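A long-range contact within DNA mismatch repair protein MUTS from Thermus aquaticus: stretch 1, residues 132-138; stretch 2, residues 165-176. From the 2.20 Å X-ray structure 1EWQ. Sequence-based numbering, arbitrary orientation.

Stretch 1, residues 132-138: NYLAAIA
Stretch 2, residues 165-176: ALYDELFRHRPA

A strand and a helix from one chain run almost exactly antiparallel here, their N-to-C directions 175° apart and their axes 10.6 Å apart at closest approach. Stretch 1 is extended throughout, from Asn 132 (-120/103°) and Tyr 133 (-101/139°) to Ala 138 (-147/172°), with Leu 134 to Ala 138 in a strand that continues later in the chain. Stretch 2 carries the last turns of a helix, closed by i to i-4 bonds such as Leu 170 N to Leu 166 O at 2.9 Å. Arg 174 is the first residue beyond the helix to leave helical phi/psi, at 41/64°; Pro 175 (-61/154°) and Ala 176 (-95/-18°) then continue onward and across, alongside Tyr 133. The register follows: the CA atoms of Ile 137 and Leu 166 lie 8.6 Å apart, whereas those of Tyr 133 and Pro 175 close to 4.7 Å. The wider spacing leaves room for side chains; the narrower one allows backbone bonding.

Tyr 133 covers the most surface, 92 Å², and works through both backbone and ring. Tyr 133 O accepts a hydrogen bond from Ala 176 N at 2.8 Å, with an N-H...O angle of 160°. One water bridges nearby, accepting from Tyr 133 N at 2.8 Å and donating to Arg 174 O at 2.9 Å, so both backbone polar groups of Tyr 133 are satisfied. CA-to-CB points sideways to stretch 2, and chi1 m (-62°) with chi2 115° lays the ring beside His 173. There Tyr 133 CD1 sits 3.5 Å from His 173 O, which lies at the ring edge near its plane. The two rings form an offset edge-to-face pair, the edge of His 173 toward the face of Tyr 133, with centroids 5.5 Å apart and planes at 80°. His 173 takes chi1 m (-70°) and chi2 -87°; His 173 NE2 makes a weak hydrogen bond to Glu 169 OE1 at 3.5 Å, one turn back.

Ile 137, covering 69 Å², is the apolar anchor farther along the strand. With chi1 m (-66°) and chi2 t (169°), Ile 137 CG2 meets Leu 166 CD2 at 3.7 Å and Ile 137 CD1 meets Leu 170 CD2 at 4.1 Å. The leucines, one helical turn apart, both point toward the strand: Leu 166 with chi1 t, chi2 p (165°, 68°) and Leu 170 with chi1 t, chi2 m (-170°, -61°). Ala 135 occupies the same strand face, and Ala 135 CB reaches Leu 170 CD2 at 3.9 Å and Pro 175 CB at 3.7 Å.

The pattern is plain to read. On the strand, Ala 135 and Ile 137 point toward the helix while Leu 134, Ala 136 and Ala 138 point away, the alternation expected of an extended chain. On the helix, an i, i+4 leucine pair supplies the matching surface. The contact buries 433 Å² in all, combining this apolar packing with one direct backbone hydrogen bond at Ala 176.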

ATOM      1  N   ASN C 132      13.443   7.576  16.483  1.00 27.06           N
ATOM      2  CA  ASN C 132      13.254   6.205  16.044  1.00 26.67           C
ATOM      3  C   ASN C 132      13.576   5.321  17.249  1.00 26.30           C
ATOM      4  O   ASN C 132      14.744   5.111  17.590  1.00 25.94           O
ATOM      5  CB  ASN C 132      14.201   5.922  14.880  1.00 27.22           C
ATOM      6  CG  ASN C 132      13.896   4.630  14.189  1.00 27.63           C
ATOM      7  OD1 ASN C 132      14.695   3.689  14.223  1.00 28.20           O
ATOM      8  ND2 ASN C 132      12.734   4.565  13.552  1.00 27.67           N
ATOM      9  N   TYR C 133      12.534   4.804  17.890  1.00 25.46           N
ATOM     10  CA  TYR C 133      12.723   4.007  19.091  1.00 24.92           C
ATOM     11  C   TYR C 133      12.663   2.496  18.993  1.00 24.84           C
ATOM     12  O   TYR C 133      11.816   1.927  18.302  1.00 24.71           O
ATOM     13  CB  TYR C 133      11.697   4.393  20.172  1.00 24.18           C
ATOM     14  CG  TYR C 133      11.756   5.814  20.689  1.00 23.81           C
ATOM     15  CD1 TYR C 133      10.696   6.704  20.465  1.00 23.17           C
ATOM     16  CD2 TYR C 133      12.843   6.261  21.439  1.00 23.13           C
ATOM     17  CE1 TYR C 133      10.723   7.998  20.981  1.00 22.83           C
ATOM     18  CE2 TYR C 133      12.876   7.555  21.960  1.00 22.75           C
ATOM     19  CZ  TYR C 133      11.813   8.414  21.727  1.00 22.56           C
ATOM     20  OH  TYR C 133      11.847   9.692  22.241  1.00 22.73           O
ATOM     21  N   LEU C 134      13.580   1.866  19.721  1.00 24.76           N
ATOM     22  CA  LEU C 134      13.598   0.418  19.891  1.00 24.48           C
ATOM     23  C   LEU C 134      12.993   0.404  21.292  1.00 24.57           C
ATOM     24  O   LEU C 134      13.437   1.148  22.157  1.00 24.41           O
ATOM     25  CB  LEU C 134      15.024  -0.142  19.964  1.00 23.83           C
ATOM     26  CG  LEU C 134      15.122  -1.611  20.428  1.00 23.64           C
ATOM     27  CD1 LEU C 134      14.407  -2.520  19.451  1.00 22.88           C
ATOM     28  CD2 LEU C 134      16.577  -2.027  20.551  1.00 23.16           C
ATOM     29  N   ALA C 135      11.971  -0.405  21.511  1.00 25.04           N
ATOM     30  CA  ALA C 135      11.343  -0.477  22.818  1.00 25.82           C
ATOM     31  C   ALA C 135      11.458  -1.888  23.389  1.00 26.42           C
ATOM     32  O   ALA C 135      11.542  -2.865  22.641  1.00 26.52           O
ATOM     33  CB  ALA C 135       9.872  -0.069  22.712  1.00 25.50           C
ATOM     34  N   ALA C 136      11.472  -1.982  24.717  1.00 27.17           N
ATOM     35  CA  ALA C 136      11.551  -3.269  25.409  1.00 27.83           C
ATOM     36  C   ALA C 136      10.568  -3.276  26.578  1.00 28.29           C
ATOM     37  O   ALA C 136      10.522  -2.328  27.366  1.00 27.96           O
ATOM     38  CB  ALA C 136      12.969  -3.516  25.913  1.00 27.28           C
ATOM     39  N   ILE C 137       9.795  -4.358  26.669  1.00 28.81           N
ATOM     40  CA  ILE C 137       8.786  -4.557  27.705  1.00 29.74           C
ATOM     41  C   ILE C 137       9.074  -5.848  28.485  1.00 30.83           C
ATOM     42  O   ILE C 137       9.301  -6.910  27.889  1.00 30.94           O
ATOM     43  CB  ILE C 137       7.369  -4.690  27.076  1.00 29.69           C
ATOM     44  CG1 ILE C 137       6.960  -3.366  26.409  1.00 29.82           C
ATOM     45  CG2 ILE C 137       6.363  -5.109  28.133  1.00 29.34           C
ATOM     46  CD1 ILE C 137       5.714  -3.473  25.537  1.00 29.30           C
ATOM     47  N   ALA C 138       9.058  -5.756  29.811  1.00 31.64           N
ATOM     48  CA  ALA C 138       9.303  -6.916  30.662  1.00 32.76           C
ATOM     49  C   ALA C 138       8.483  -6.821  31.943  1.00 33.35           C
ATOM     50  O   ALA C 138       7.862  -5.794  32.215  1.00 33.39           O
ATOM     51  CB  ALA C 138      10.786  -7.015  30.998  1.00 32.97           C
ATOM     52  N   ALA C 165      -1.756   1.190  31.295  1.00 33.87           N
ATOM     53  CA  ALA C 165      -0.790   2.278  31.307  1.00 33.20           C
ATOM     54  C   ALA C 165       0.437   1.912  30.483  1.00 32.49           C
ATOM     55  O   ALA C 165       1.024   2.762  29.818  1.00 32.52           O
ATOM     56  CB  ALA C 165      -0.384   2.609  32.734  1.00 33.11           C
ATOM     57  N   LEU C 166       0.830   0.647  30.529  1.00 31.69           N
ATOM     58  CA  LEU C 166       1.979   0.215  29.745  1.00 31.20           C
ATOM     59  C   LEU C 166       1.668   0.491  28.283  1.00 30.69           C
ATOM     60  O   LEU C 166       2.399   1.213  27.613  1.00 30.29           O
ATOM     61  CB  LEU C 166       2.245  -1.280  29.925  1.00 31.10           C
ATOM     62  CG  LEU C 166       3.190  -1.857  28.859  1.00 31.79           C
ATOM     63  CD1 LEU C 166       4.601  -1.274  29.044  1.00 31.22           C
ATOM     64  CD2 LEU C 166       3.201  -3.376  28.954  1.00 31.69           C
ATOM     65  N   TYR C 167       0.574  -0.088  27.797  1.00 30.25           N
ATOM     66  CA  TYR C 167       0.185   0.104  26.410  1.00 30.38           C
ATOM     67  C   TYR C 167       0.113   1.575  26.020  1.00 29.81           C
ATOM     68  O   TYR C 167       0.596   1.944  24.951  1.00 29.82           O
ATOM     69  CB  TYR C 167      -1.148  -0.592  26.116  1.00 31.53           C
ATOM     70  CG  TYR C 167      -1.049  -2.112  26.089  1.00 32.76           C
ATOM     71  CD1 TYR C 167       0.189  -2.755  26.201  1.00 33.41           C
ATOM     72  CD2 TYR C 167      -2.188  -2.901  25.956  1.00 33.25           C
ATOM     73  CE1 TYR C 167       0.288  -4.157  26.187  1.00 34.07           C
ATOM     74  CE2 TYR C 167      -2.103  -4.294  25.940  1.00 34.22           C
ATOM     75  CZ  TYR C 167      -0.863  -4.914  26.057  1.00 34.38           C
ATOM     76  OH  TYR C 167      -0.788  -6.290  26.063  1.00 35.37           O
ATOM     77  N   ASP C 168      -0.465   2.418  26.874  1.00 28.67           N
ATOM     78  CA  ASP C 168      -0.541   3.839  26.546  1.00 28.38           C
ATOM     79  C   ASP C 168       0.835   4.478  26.447  1.00 27.83           C
ATOM     80  O   ASP C 168       1.075   5.297  25.566  1.00 27.40           O
ATOM     81  CB  ASP C 168      -1.365   4.616  27.574  1.00 28.18           C
ATOM     82  CG  ASP C 168      -2.851   4.443  27.381  1.00 28.08           C
ATOM     83  OD1 ASP C 168      -3.286   4.200  26.238  1.00 28.14           O
ATOM     84  OD2 ASP C 168      -3.587   4.572  28.376  1.00 28.18           O
ATOM     85  N   GLU C 169       1.734   4.116  27.358  1.00 27.75           N
ATOM     86  CA  GLU C 169       3.078   4.678  27.336  1.00 27.44           C
ATOM     87  C   GLU C 169       3.774   4.262  26.061  1.00 26.99           C
ATOM     88  O   GLU C 169       4.504   5.041  25.459  1.00 26.35           O
ATOM     89  CB  GLU C 169       3.914   4.198  28.528  1.00 27.42           C
ATOM     90  CG  GLU C 169       4.003   5.176  29.671  1.00 27.95           C
ATOM     91  CD  GLU C 169       4.403   6.580  29.240  1.00 27.90           C
ATOM     92  OE1 GLU C 169       5.548   6.803  28.808  1.00 27.95           O
ATOM     93  OE2 GLU C 169       3.549   7.470  29.337  1.00 28.77           O
ATOM     94  N   LEU C 170       3.541   3.022  25.659  1.00 27.08           N
ATOM     95  CA  LEU C 170       4.152   2.482  24.452  1.00 27.28           C
ATOM     96  C   LEU C 170       3.611   3.220  23.225  1.00 26.95           C
ATOM     97  O   LEU C 170       4.377   3.668  22.373  1.00 26.76           O
ATOM     98  CB  LEU C 170       3.863   0.974  24.351  1.00 28.03           C
ATOM     99  CG  LEU C 170       4.566   0.089  23.302  1.00 28.45           C
ATOM    100  CD1 LEU C 170       4.230   0.578  21.918  1.00 29.27           C
ATOM    101  CD2 LEU C 170       6.060   0.109  23.515  1.00 28.31           C
ATOM    102  N   PHE C 171       2.293   3.375  23.151  1.00 26.44           N
ATOM    103  CA  PHE C 171       1.690   4.048  22.007  1.00 26.07           C
ATOM    104  C   PHE C 171       2.149   5.494  21.790  1.00 26.04           C
ATOM    105  O   PHE C 171       2.452   5.883  20.665  1.00 25.93           O
ATOM    106  CB  PHE C 171       0.175   4.045  22.114  1.00 26.00           C
ATOM    107  CG  PHE C 171      -0.495   4.605  20.911  1.00 26.03           C
ATOM    108  CD1 PHE C 171      -0.741   3.800  19.808  1.00 26.04           C
ATOM    109  CD2 PHE C 171      -0.831   5.952  20.851  1.00 26.04           C
ATOM    110  CE1 PHE C 171      -1.309   4.326  18.661  1.00 26.04           C
ATOM    111  CE2 PHE C 171      -1.402   6.490  19.698  1.00 26.25           C
ATOM    112  CZ  PHE C 171      -1.639   5.679  18.606  1.00 25.65           C
ATOM    113  N   ARG C 172       2.190   6.296  22.849  1.00 25.75           N
ATOM    114  CA  ARG C 172       2.616   7.680  22.680  1.00 26.25           C
ATOM    115  C   ARG C 172       4.041   7.783  22.114  1.00 25.92           C
ATOM    116  O   ARG C 172       4.419   8.820  21.587  1.00 26.17           O
ATOM    117  CB  ARG C 172       2.498   8.471  24.005  1.00 26.82           C
ATOM    118  CG  ARG C 172       2.809   7.673  25.261  1.00 27.71           C
ATOM    119  CD  ARG C 172       3.075   8.509  26.532  1.00 28.63           C
ATOM    120  NE  ARG C 172       2.334   9.771  26.640  1.00 29.21           N
ATOM    121  CZ  ARG C 172       2.013  10.344  27.802  1.00 29.63           C
ATOM    122  NH1 ARG C 172       2.355   9.755  28.946  1.00 29.89           N
ATOM    123  NH2 ARG C 172       1.377  11.515  27.835  1.00 28.10           N
ATOM    124  N   HIS C 173       4.828   6.715  22.212  1.00 25.53           N
ATOM    125  CA  HIS C 173       6.193   6.745  21.683  1.00 25.42           C
ATOM    126  C   HIS C 173       6.298   6.180  20.280  1.00 25.97           C
ATOM    127  O   HIS C 173       7.298   6.393  19.605  1.00 26.04           O
ATOM    128  CB  HIS C 173       7.150   5.983  22.598  1.00 24.91           C
ATOM    129  CG  HIS C 173       7.410   6.668  23.904  1.00 23.90           C
ATOM    130  ND1 HIS C 173       8.401   7.613  24.066  1.00 23.93           N
ATOM    131  CD2 HIS C 173       6.783   6.572  25.097  1.00 23.03           C
ATOM    132  CE1 HIS C 173       8.371   8.069  25.305  1.00 23.32           C
ATOM    133  NE2 HIS C 173       7.397   7.454  25.951  1.00 23.56           N
ATOM    134  N   ARG C 174       5.265   5.466  19.843  1.00 26.81           N
ATOM    135  CA  ARG C 174       5.250   4.864  18.522  1.00 27.86           C
ATOM    136  C   ARG C 174       6.608   4.252  18.167  1.00 28.23           C
ATOM    137  O   ARG C 174       7.277   4.683  17.221  1.00 28.45           O
ATOM    138  CB  ARG C 174       4.829   5.910  17.476  1.00 29.12           C
ATOM    139  CG  ARG C 174       3.336   6.318  17.562  1.00 30.93           C
ATOM    140  CD  ARG C 174       2.385   5.128  17.279  1.00 32.43           C
ATOM    141  NE  ARG C 174       2.651   4.007  18.176  1.00 34.13           N
ATOM    142  CZ  ARG C 174       2.214   2.759  18.008  1.00 35.12           C
ATOM    143  NH1 ARG C 174       1.454   2.433  16.961  1.00 36.25           N
ATOM    144  NH2 ARG C 174       2.565   1.823  18.878  1.00 34.78           N
ATOM    145  N   PRO C 175       7.030   3.227  18.927  1.00 28.29           N
ATOM    146  CA  PRO C 175       8.310   2.550  18.698  1.00 27.86           C
ATOM    147  C   PRO C 175       8.315   1.940  17.309  1.00 27.95           C
ATOM    148  O   PRO C 175       7.260   1.636  16.767  1.00 27.81           O
ATOM    149  CB  PRO C 175       8.332   1.484  19.782  1.00 27.82           C
ATOM    150  CG  PRO C 175       6.883   1.103  19.868  1.00 28.19           C
ATOM    151  CD  PRO C 175       6.192   2.454  19.859  1.00 28.06           C
ATOM    152  N   ALA C 176       9.496   1.762  16.735  1.00 27.72           N
ATOM    153  CA  ALA C 176       9.596   1.182  15.404  1.00 28.09           C
ATOM    154  C   ALA C 176       9.849  -0.319  15.506  1.00 28.02           C
ATOM    155  O   ALA C 176       9.637  -1.066  14.549  1.00 28.20           O
ATOM    156  CB  ALA C 176      10.728   1.862  14.618  1.00 28.09           C
TER
HETATM  157  O   HOH W   1      10.062   5.527  16.859  1.00 31.68           O